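Local coordinates for protein intramolecular trans-sialidase (Macrobdella decora, PDB 3SLI) that cleaves terminal sialic acid from sialylated glycans, probably by an intramolecular trans-sialidase reaction that releases 2,7-anhydro-Neu5Ac, at residues I5-N10 and Y20-E25; Y377-H382 and M411-K416; G601-T606 and Y614-K619. One frame throughout, in Å; residues are numbered along the deposited sequence.

Interaction 1: I5-N10 and Y20-E25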
loop_
_atom_site.group_PDB
_atom_site.type_symbol
_atom_site.label_atom_id
_atom_site.label_comp_id
_atom_site.label_asym_id
_atom_site.label_seq_id
_atom_site.Cartn_x
_atom_site.Cartn_y
_atom_site.Cartn_z
ATOM N N ILE A 5 -24.546 -21.540 23.659
ATOM C CA ILE A 5 -25.420 -20.954 22.657
ATOM C C ILE A 5 -26.813 -20.574 23.167
ATOM O O ILE A 5 -27.597 -21.430 23.602
ATOM C CB ILE A 5 -25.541 -21.890 21.425
ATOM C CG1 ILE A 5 -24.146 -22.180 20.849
ATOM C CG2 ILE A 5 -26.425 -21.266 20.364
ATOM C CD1 ILE A 5 -24.134 -23.164 19.675
ATOM N N LEU A 6 -27.103 -19.278 23.107
ATOM C CA LEU A 6 -28.391 -18.733 23.515
ATOM C C LEU A 6 -29.345 -18.676 22.330
ATOM O O LEU A 6 -30.557 -18.793 22.491
ATOM C CB LEU A 6 -28.226 -17.307 24.065
ATOM C CG LEU A 6 -27.339 -17.073 25.288
ATOM C CD1 LEU A 6 -27.410 -15.604 25.692
ATOM C CD2 LEU A 6 -27.784 -17.984 26.446
ATOM N N MET A 7 -28.790 -18.528 21.129
ATOM C CA MET A 7 -29.610 -18.399 19.937
ATOM C C MET A 7 -28.792 -18.756 18.703
ATOM O O MET A 7 -27.601 -18.461 18.638
ATOM C CB MET A 7 -30.072 -16.938 19.846
ATOM C CG MET A 7 -31.094 -16.608 18.785
ATOM S SD MET A 7 -31.480 -14.824 18.828
ATOM C CE MET A 7 -32.733 -14.755 20.133
ATOM N N GLU A 8 -29.428 -19.417 17.744
ATOM C CA GLU A 8 -28.776 -19.787 16.502
ATOM C C GLU A 8 -29.823 -19.734 15.411
ATOM O O GLU A 8 -30.982 -20.097 15.631
ATOM C CB GLU A 8 -28.156 -21.183 16.577
ATOM C CG GLU A 8 -27.421 -21.565 15.296
ATOM C CD GLU A 8 -26.711 -22.904 15.367
ATOM O OE1 GLU A 8 -26.153 -23.243 16.433
ATOM O OE2 GLU A 8 -26.690 -23.610 14.335
ATOM N N LYS A 9 -29.426 -19.244 14.245
ATOM C CA LYS A 9 -30.334 -19.130 13.115
ATOM C C LYS A 9 -29.514 -19.390 11.859
ATOM O O LYS A 9 -28.309 -19.128 11.830
ATOM C CB LYS A 9 -30.954 -17.730 13.084
ATOM C CG LYS A 9 -32.368 -17.675 12.531
ATOM C CD LYS A 9 -33.369 -18.320 13.480
ATOM C CE LYS A 9 -34.782 -18.177 12.951
ATOM N NZ LYS A 9 -34.918 -18.745 11.586
ATOM N N ASN A 10 -30.173 -19.862 10.809
ATOM C CA ASN A 10 -29.475 -20.201 9.581
ATOM C C ASN A 10 -30.259 -19.820 8.321
ATOM O O ASN A 10 -31.489 -19.872 8.309
ATOM C CB ASN A 10 -29.172 -21.709 9.612
ATOM C CG ASN A 10 -28.573 -22.219 8.328
ATOM O OD1 ASN A 10 -29.228 -22.936 7.570
ATOM N ND2 ASN A 10 -27.318 -21.870 8.076
ATOM N N TYR A 20 -35.348 -8.366 10.310
ATOM C CA TYR A 20 -35.908 -9.677 10.651
ATOM C C TYR A 20 -35.956 -9.782 12.168
ATOM O O TYR A 20 -34.932 -9.631 12.830
ATOM C CB TYR A 20 -35.038 -10.804 10.075
ATOM C CG TYR A 20 -35.648 -12.186 10.208
ATOM C CD1 TYR A 20 -35.476 -12.942 11.372
ATOM C CD2 TYR A 20 -36.393 -12.743 9.163
ATOM C CE1 TYR A 20 -36.034 -14.227 11.491
ATOM C CE2 TYR A 20 -36.951 -14.018 9.272
ATOM C CZ TYR A 20 -36.765 -14.756 10.438
ATOM O OH TYR A 20 -37.290 -16.024 10.531
ATOM N N SER A 21 -37.141 -10.052 12.710
ATOM C CA SER A 21 -37.328 -10.161 14.152
ATOM C C SER A 21 -36.957 -11.515 14.751
ATOM O O SER A 21 -37.406 -12.556 14.277
ATOM C CB SER A 21 -38.774 -9.837 14.521
ATOM O OG SER A 21 -38.995 -10.068 15.907
ATOM N N LEU A 22 -36.153 -11.487 15.809
ATOM C CA LEU A 22 -35.736 -12.698 16.514
ATOM C C LEU A 22 -36.363 -12.708 17.914
ATOM O O LEU A 22 -35.921 -13.440 18.806
ATOM C CB LEU A 22 -34.215 -12.743 16.638
ATOM C CG LEU A 22 -33.454 -12.926 15.327
ATOM C CD1 LEU A 22 -31.965 -12.906 15.596
ATOM C CD2 LEU A 22 -33.879 -14.226 14.669
ATOM N N ASP A 23 -37.386 -11.875 18.097
ATOM C CA ASP A 23 -38.081 -11.752 19.373
ATOM C C ASP A 23 -38.760 -13.045 19.839
ATOM O O ASP A 23 -38.869 -13.272 21.040
ATOM C CB ASP A 23 -39.117 -10.610 19.316
ATOM C CG ASP A 23 -38.484 -9.233 19.074
ATOM O OD1 ASP A 23 -37.245 -9.120 19.088
ATOM O OD2 ASP A 23 -39.237 -8.253 18.872
ATOM N N GLN A 24 -39.212 -13.886 18.906
ATOM C CA GLN A 24 -39.881 -15.133 19.284
ATOM C C GLN A 24 -38.956 -16.327 19.542
ATOM O O GLN A 24 -39.439 -17.411 19.883
ATOM C CB GLN A 24 -40.999 -15.516 18.285
ATOM C CG GLN A 24 -40.570 -16.040 16.881
ATOM C CD GLN A 24 -40.027 -17.492 16.836
ATOM O OE1 GLN A 24 -39.209 -17.829 15.971
ATOM N NE2 GLN A 24 -40.499 -18.346 17.743
ATOM N N GLU A 25 -37.648 -16.149 19.362
ATOM C CA GLU A 25 -36.704 -17.237 19.603
ATOM C C GLU A 25 -36.714 -17.594 21.084
ATOM O O GLU A 25 -36.841 -16.715 21.940
ATOM C CB GLU A 25 -35.284 -16.850 19.177
ATOM C CG GLU A 25 -35.112 -16.615 17.680
ATOM C CD GLU A 25 -35.336 -17.867 16.857
ATOM O OE1 GLU A 25 -34.719 -18.911 17.169
ATOM O OE2 GLU A 25 -36.129 -17.806 15.897
HETATM O O HOH W 1 -32.158 -20.072 18.478
#
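M7 and K9, alternate residues on strand 5-14, reach across to L22 and E25 just beyond the short strand 20-21. The apolar part is carried by M7. Its CG stands anti to the backbone N (chi1 -172°), SD continues the extended course, and the chain bends only at the last torsion. That bend lays CE on E25 CB at 3.4 Å, while SD rests against L22 CD1 at 3.8 Å. The side chains of M7 and E25 meet at about a right angle.

The polar part is looser. K9 lies with its aliphatic CE 3.3 Å from E25 OE2, yet the charge itself, NZ, stays 4.6 Å from that oxygen, beyond a salt bridge, so any attraction is probably modest. The kinked lysine chain also brings NZ to 3.8 Å from Y20 OH, and the two side chains meet nearly at right angles.

One water bridges the segments: it accepts from E8 N at 2.9 Å and donates to E25 OE1 at 3.1 Å. The type I turn L22-E25 and the ST turn at S21 shape the chain that presents the glutamate. Helix 28-31 also touches M7, through A28 and V31. The arrangement bridges the edge strands of two antiparallel sheets, consistent with the concanavalin-like beta-sandwich expected of this N-terminal domain.

Interaction 2: Y377-H382 and M411-K416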
loop_
_atom_site.group_PDB
_atom_site.type_symbol
_atom_site.label_atom_id
_atom_site.label_comp_id
_atom_site.label_asym_id
_atom_site.label_seq_id
_atom_site.Cartn_x
_atom_site.Cartn_y
_atom_site.Cartn_z
ATOM N N TYR A 377 28.006 1.960 2.090
ATOM C CA TYR A 377 28.091 3.329 2.611
ATOM C C TYR A 377 28.236 3.489 4.133
ATOM O O TYR A 377 27.871 4.518 4.715
ATOM C CB TYR A 377 26.972 4.212 2.032
ATOM C CG TYR A 377 27.175 4.498 0.557
ATOM C CD1 TYR A 377 27.969 5.566 0.135
ATOM C CD2 TYR A 377 26.629 3.660 -0.414
ATOM C CE1 TYR A 377 28.217 5.786 -1.219
ATOM C CE2 TYR A 377 26.868 3.871 -1.772
ATOM C CZ TYR A 377 27.663 4.935 -2.166
ATOM O OH TYR A 377 27.891 5.140 -3.509
ATOM N N ASN A 378 28.811 2.466 4.760
ATOM C CA ASN A 378 29.083 2.474 6.191
ATOM C C ASN A 378 30.501 3.038 6.339
ATOM O O ASN A 378 31.364 2.750 5.506
ATOM C CB ASN A 378 29.001 1.052 6.756
ATOM C CG ASN A 378 27.575 0.536 6.824
ATOM O OD1 ASN A 378 26.639 1.294 7.067
ATOM N ND2 ASN A 378 27.403 -0.751 6.598
ATOM N N LEU A 379 30.714 3.864 7.361
ATOM C CA LEU A 379 32.001 4.508 7.620
ATOM C C LEU A 379 33.065 3.660 8.308
ATOM O O LEU A 379 32.768 2.806 9.147
ATOM C CB LEU A 379 31.821 5.782 8.459
ATOM C CG LEU A 379 31.389 7.124 7.870
ATOM C CD1 LEU A 379 32.212 7.439 6.629
ATOM C CD2 LEU A 379 29.914 7.102 7.558
ATOM N N TYR A 380 34.316 3.975 7.988
ATOM C CA TYR A 380 35.490 3.322 8.551
ATOM C C TYR A 380 36.508 4.418 8.821
ATOM O O TYR A 380 36.606 5.384 8.062
ATOM C CB TYR A 380 36.132 2.352 7.555
ATOM C CG TYR A 380 35.321 1.130 7.203
ATOM C CD1 TYR A 380 34.173 1.232 6.423
ATOM C CD2 TYR A 380 35.728 -0.137 7.612
ATOM C CE1 TYR A 380 33.455 0.111 6.060
ATOM C CE2 TYR A 380 35.015 -1.269 7.249
ATOM C CZ TYR A 380 33.878 -1.139 6.472
ATOM O OH TYR A 380 33.168 -2.256 6.097
ATOM N N GLN A 381 37.244 4.279 9.916
ATOM C CA GLN A 381 38.296 5.222 10.261
ATOM C C GLN A 381 39.526 4.335 10.352
ATOM O O GLN A 381 39.650 3.520 11.265
ATOM C CB GLN A 381 38.015 5.900 11.602
ATOM C CG GLN A 381 38.994 7.014 11.957
ATOM C CD GLN A 381 38.573 7.804 13.191
ATOM O OE1 GLN A 381 37.649 7.426 13.910
ATOM N NE2 GLN A 381 39.251 8.917 13.434
ATOM N N HIS A 382 40.374 4.411 9.332
ATOM C CA HIS A 382 41.589 3.607 9.274
ATOM C C HIS A 382 41.265 2.114 9.376
ATOM O O HIS A 382 41.700 1.429 10.306
ATOM C CB HIS A 382 42.567 4.022 10.381
ATOM C CG HIS A 382 43.950 3.474 10.203
ATOM N ND1 HIS A 382 44.273 2.158 10.469
ATOM C CD2 HIS A 382 45.100 4.065 9.797
ATOM C CE1 HIS A 382 45.557 1.963 10.235
ATOM N NE2 HIS A 382 46.083 3.103 9.826
ATOM N N MET A 411 27.885 2.666 11.415
ATOM C CA MET A 411 27.607 4.069 11.126
ATOM C C MET A 411 27.552 4.260 9.614
ATOM O O MET A 411 28.530 4.005 8.920
ATOM C CB MET A 411 28.708 4.941 11.713
ATOM C CG MET A 411 28.476 6.419 11.551
ATOM S SD MET A 411 29.803 7.351 12.295
ATOM C CE MET A 411 29.337 7.300 14.045
ATOM N N ASN A 412 26.409 4.713 9.115
ATOM C CA ASN A 412 26.202 4.924 7.686
ATOM C C ASN A 412 26.062 6.426 7.410
ATOM O O ASN A 412 25.529 7.165 8.248
ATOM C CB ASN A 412 24.943 4.166 7.261
ATOM C CG ASN A 412 24.700 4.216 5.778
ATOM O OD1 ASN A 412 24.252 5.232 5.250
ATOM N ND2 ASN A 412 24.971 3.115 5.097
ATOM N N ILE A 413 26.513 6.873 6.236
ATOM C CA ILE A 413 26.448 8.298 5.868
ATOM C C ILE A 413 25.044 8.916 5.828
ATOM O O ILE A 413 24.907 10.143 5.806
ATOM C CB ILE A 413 27.160 8.602 4.518
ATOM C CG1 ILE A 413 26.492 7.840 3.370
ATOM C CG2 ILE A 413 28.645 8.274 4.615
ATOM C CD1 ILE A 413 26.933 8.291 1.989
ATOM N N PHE A 414 24.008 8.078 5.805
ATOM C CA PHE A 414 22.633 8.574 5.774
ATOM C C PHE A 414 21.964 8.593 7.149
ATOM O O PHE A 414 20.786 8.939 7.265
ATOM C CB PHE A 414 21.801 7.753 4.788
ATOM C CG PHE A 414 22.320 7.802 3.378
ATOM C CD1 PHE A 414 22.187 8.958 2.613
ATOM C CD2 PHE A 414 22.955 6.699 2.814
ATOM C CE1 PHE A 414 22.676 9.015 1.307
ATOM C CE2 PHE A 414 23.449 6.748 1.503
ATOM C CZ PHE A 414 23.307 7.911 0.752
ATOM N N TYR A 415 22.725 8.257 8.190
ATOM C CA TYR A 415 22.212 8.215 9.564
ATOM C C TYR A 415 22.376 9.564 10.262
ATOM O O TYR A 415 23.391 10.244 10.077
ATOM C CB TYR A 415 22.939 7.126 10.366
ATOM C CG TYR A 415 22.689 5.705 9.893
ATOM C CD1 TYR A 415 21.809 5.432 8.838
ATOM C CD2 TYR A 415 23.318 4.629 10.517
ATOM C CE1 TYR A 415 21.566 4.117 8.418
ATOM C CE2 TYR A 415 23.082 3.312 10.109
ATOM C CZ TYR A 415 22.207 3.062 9.063
ATOM O OH TYR A 415 21.968 1.765 8.673
ATOM N N LYS A 416 21.426 9.920 11.122
ATOM C CA LYS A 416 21.490 11.213 11.799
ATOM C C LYS A 416 22.666 11.409 12.749
ATOM O O LYS A 416 23.117 12.541 12.943
ATOM C CB LYS A 416 20.171 11.558 12.501
ATOM C CG LYS A 416 19.941 10.878 13.827
ATOM C CD LYS A 416 18.783 11.520 14.585
ATOM C CE LYS A 416 18.383 10.655 15.772
ATOM N NZ LYS A 416 17.175 11.134 16.497
HETATM O O HOH W 2 24.212 0.462 9.041
#
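A single beta bridge, N378 with N412, ties the entry to strand 379-381 to a type I turn running from N412 to Y415. Two backbone bonds flank it: L379 N donates to M411 O at 2.7 Å, and I413 N donates to Y377 O at 3.1 Å.

The two asparagines add a side-chain bond. N412 ND2 donates an N-H to N378 OD1 at 3.2 Å; the oxygen lies close to the amide plane of N412, but the donor stands well above the carbonyl plane of N378, with the two amides turned almost perpendicular. The other end of the N412 amide is held too, because OD1 takes F414 N at 2.9 Å on a lone pair, an Asx turn, which fixes the rotation of the group. N378 OD1 also accepts from a water that reaches Y415 OH at 2.6 Å. N412 CB lies over the centre of one face of the Y415 ring.

Both segments belong to the region of the ten-stranded antiparallel sheet, in which strands 379-381 and 407-410 each pair with strand 384-396. Residues 329-422, which supply that sheet, are inserted between strands 307-314 and 427-433 of a neighbouring sheet.

Apolar packing centres on I413. With CG1 set between the backbone N and the carbonyl carbon (chi1 62°), CD1 reaches Y377 CD1 at 3.5 Å, whereas CG2 is pressed onto L379 CD2 at 3.4 Å, a tight contact. V373 and L340 close in on I413 from other strands, and V373 also touches L379.

Interaction 3: G601-T606 and Y614-K619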
loop_
_atom_site.group_PDB
_atom_site.type_symbol
_atom_site.label_atom_id
_atom_site.label_comp_id
_atom_site.label_asym_id
_atom_site.label_seq_id
_atom_site.Cartn_x
_atom_site.Cartn_y
_atom_site.Cartn_z
ATOM N N GLY A 601 -7.007 -2.213 -23.195
ATOM C CA GLY A 601 -6.896 -1.278 -24.300
ATOM C C GLY A 601 -6.322 -1.956 -25.531
ATOM O O GLY A 601 -5.252 -2.567 -25.465
ATOM N N LEU A 602 -7.049 -1.865 -26.641
ATOM C CA LEU A 602 -6.640 -2.463 -27.911
ATOM C C LEU A 602 -5.917 -1.426 -28.763
ATOM O O LEU A 602 -6.440 -0.331 -28.999
ATOM C CB LEU A 602 -7.867 -3.000 -28.657
ATOM C CG LEU A 602 -8.333 -4.438 -28.375
ATOM C CD1 LEU A 602 -8.075 -4.876 -26.939
ATOM C CD2 LEU A 602 -9.799 -4.591 -28.758
ATOM N N VAL A 603 -4.707 -1.768 -29.198
ATOM C CA VAL A 603 -3.883 -0.876 -30.009
ATOM C C VAL A 603 -4.299 -0.913 -31.479
ATOM O O VAL A 603 -4.346 -1.979 -32.095
ATOM C CB VAL A 603 -2.378 -1.240 -29.894
ATOM C CG1 VAL A 603 -1.539 -0.368 -30.841
ATOM C CG2 VAL A 603 -1.900 -1.077 -28.447
ATOM N N ASN A 604 -4.619 0.256 -32.025
ATOM C CA ASN A 604 -5.026 0.373 -33.421
ATOM C C ASN A 604 -4.015 1.228 -34.171
ATOM O O ASN A 604 -3.465 2.187 -33.626
ATOM C CB ASN A 604 -6.408 1.035 -33.548
ATOM C CG ASN A 604 -7.532 0.158 -33.031
ATOM O OD1 ASN A 604 -7.999 -0.743 -33.722
ATOM N ND2 ASN A 604 -7.980 0.427 -31.814
ATOM N N ASP A 605 -3.725 0.843 -35.404
ATOM C CA ASP A 605 -2.817 1.613 -36.232
ATOM C C ASP A 605 -3.762 2.561 -36.980
ATOM O O ASP A 605 -4.667 2.115 -37.692
ATOM C CB ASP A 605 -2.068 0.696 -37.203
ATOM C CG ASP A 605 -0.976 1.422 -37.956
ATOM O OD1 ASP A 605 -1.235 2.549 -38.438
ATOM O OD2 ASP A 605 0.142 0.873 -38.057
ATOM N N THR A 606 -3.577 3.862 -36.776
ATOM C CA THR A 606 -4.436 4.871 -37.395
ATOM C C THR A 606 -4.134 5.139 -38.861
ATOM O O THR A 606 -4.957 5.716 -39.568
ATOM C CB THR A 606 -4.336 6.217 -36.661
ATOM O OG1 THR A 606 -2.992 6.709 -36.752
ATOM C CG2 THR A 606 -4.726 6.061 -35.196
ATOM N N TYR A 614 -0.351 5.380 -33.513
ATOM C CA TYR A 614 -1.243 4.486 -32.782
ATOM C C TYR A 614 -2.318 5.156 -31.934
ATOM O O TYR A 614 -2.124 6.241 -31.388
ATOM C CB TYR A 614 -0.430 3.535 -31.893
ATOM C CG TYR A 614 0.561 2.665 -32.639
ATOM C CD1 TYR A 614 0.137 1.542 -33.350
ATOM C CD2 TYR A 614 1.923 2.952 -32.608
ATOM C CE1 TYR A 614 1.051 0.725 -34.012
ATOM C CE2 TYR A 614 2.843 2.144 -33.264
ATOM C CZ TYR A 614 2.404 1.031 -33.959
ATOM O OH TYR A 614 3.326 0.206 -34.569
ATOM N N SER A 615 -3.432 4.453 -31.788
ATOM C CA SER A 615 -4.557 4.907 -30.993
ATOM C C SER A 615 -5.020 3.709 -30.176
ATOM O O SER A 615 -5.184 2.615 -30.715
ATOM C CB SER A 615 -5.692 5.373 -31.899
ATOM O OG SER A 615 -6.787 5.829 -31.128
ATOM N N VAL A 616 -5.188 3.902 -28.872
ATOM C CA VAL A 616 -5.632 2.827 -27.992
ATOM C C VAL A 616 -7.123 2.950 -27.685
ATOM O O VAL A 616 -7.588 3.993 -27.221
ATOM C CB VAL A 616 -4.826 2.824 -26.665
ATOM C CG1 VAL A 616 -5.339 1.741 -25.727
ATOM C CG2 VAL A 616 -3.353 2.612 -26.949
ATOM N N GLU A 617 -7.875 1.900 -27.997
ATOM C CA GLU A 617 -9.308 1.866 -27.723
ATOM C C GLU A 617 -9.536 1.116 -26.401
ATOM O O GLU A 617 -9.293 -0.091 -26.319
ATOM C CB GLU A 617 -10.052 1.133 -28.844
ATOM C CG GLU A 617 -11.545 0.956 -28.563
ATOM C CD GLU A 617 -12.220 -0.089 -29.442
ATOM O OE1 GLU A 617 -11.525 -0.775 -30.228
ATOM O OE2 GLU A 617 -13.459 -0.228 -29.328
ATOM N N TRP A 618 -9.965 1.826 -25.363
ATOM C CA TRP A 618 -10.220 1.191 -24.071
ATOM C C TRP A 618 -11.599 0.536 -24.137
ATOM O O TRP A 618 -12.605 1.086 -23.684
ATOM C CB TRP A 618 -10.092 2.221 -22.943
ATOM C CG TRP A 618 -8.699 2.783 -22.877
ATOM C CD1 TRP A 618 -8.266 3.966 -23.402
ATOM C CD2 TRP A 618 -7.538 2.147 -22.310
ATOM N NE1 TRP A 618 -6.912 4.103 -23.207
ATOM C CE2 TRP A 618 -6.440 3.005 -22.536
ATOM C CE3 TRP A 618 -7.324 0.933 -21.640
ATOM C CZ2 TRP A 618 -5.139 2.692 -22.111
ATOM C CZ3 TRP A 618 -6.030 0.618 -21.219
ATOM C CH2 TRP A 618 -4.955 1.498 -21.458
ATOM N N LYS A 619 -11.613 -0.664 -24.711
ATOM C CA LYS A 619 -12.832 -1.424 -24.949
ATOM C C LYS A 619 -13.499 -2.120 -23.768
ATOM O O LYS A 619 -14.722 -2.246 -23.742
ATOM C CB LYS A 619 -12.570 -2.452 -26.053
ATOM C CG LYS A 619 -13.806 -3.106 -26.615
ATOM C CD LYS A 619 -13.444 -4.033 -27.757
ATOM C CE LYS A 619 -14.684 -4.522 -28.473
ATOM N NZ LYS A 619 -14.323 -5.478 -29.556
#
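V603 and Y614 are diagonal neighbours on one face of an antiparallel hairpin, and the first torsion of each brings them together. V603 sends CG1 anti to its backbone N (chi1 175°), which sets that methyl 3.6 Å from Y614 CD1. The tyrosine, with CG anti to the carbonyl carbon (chi1 -59°), leans its ring back over the opposite strand, so that N604 O lies at the ring edge. D605 passes nearby, but its carboxylate is committed to K613 and G607.

At the far end of the same face, G601 CA sits near the rim of the W618 indole, 3.5 Å from CE3. V616 CG1 covers the same indole face, offset toward the rim, and itself meets G601 CA at 3.7 Å.

On the other face, N604 ND2 touches E617 CB at 3.7 Å, while its OD1 bonds to K579. L602 CD2 meets the aliphatic part of the extended K619 chain, CD, at 3.8 Å; the lysine's NZ goes on to a salt bridge with D577. Just past the strand, T606 CG2 packs on S615 CB at 3.5 Å.

Reciprocal backbone bonds join L602 with E617 and N604 with S615. Strand 614-623 is the outermost of its four-stranded sheet, and strand 596-605 pairs on its other side with 579-587, whose I582 touches V616 and W618. Strand 526-530 of the preceding sheet approaches the same face, Y529 against V616 and K527 against Y614.

How the interactions relate
The three contacts follow one another along the chain without interleaving, and none touches another. Interaction 1 lies in the N-terminal concanavalin-like region, with its centre about 67 Å from that of interaction 2 and about 57 Å from that of interaction 3. The centres of interactions 2 and 3 are about 52 Å apart, and each belongs to a different sheet: the inserted ten-stranded one for 377-382/411-416, and a late four-stranded one, probably a propeller blade, for 601-606/614-619. Interactions 1 and 2 sit on opposite sides of the chain's centre. The set therefore samples three separate parts of one monomer: probable sandwich, inserted sheet and probable propeller, the last being the fold that carries the active site in sialidases.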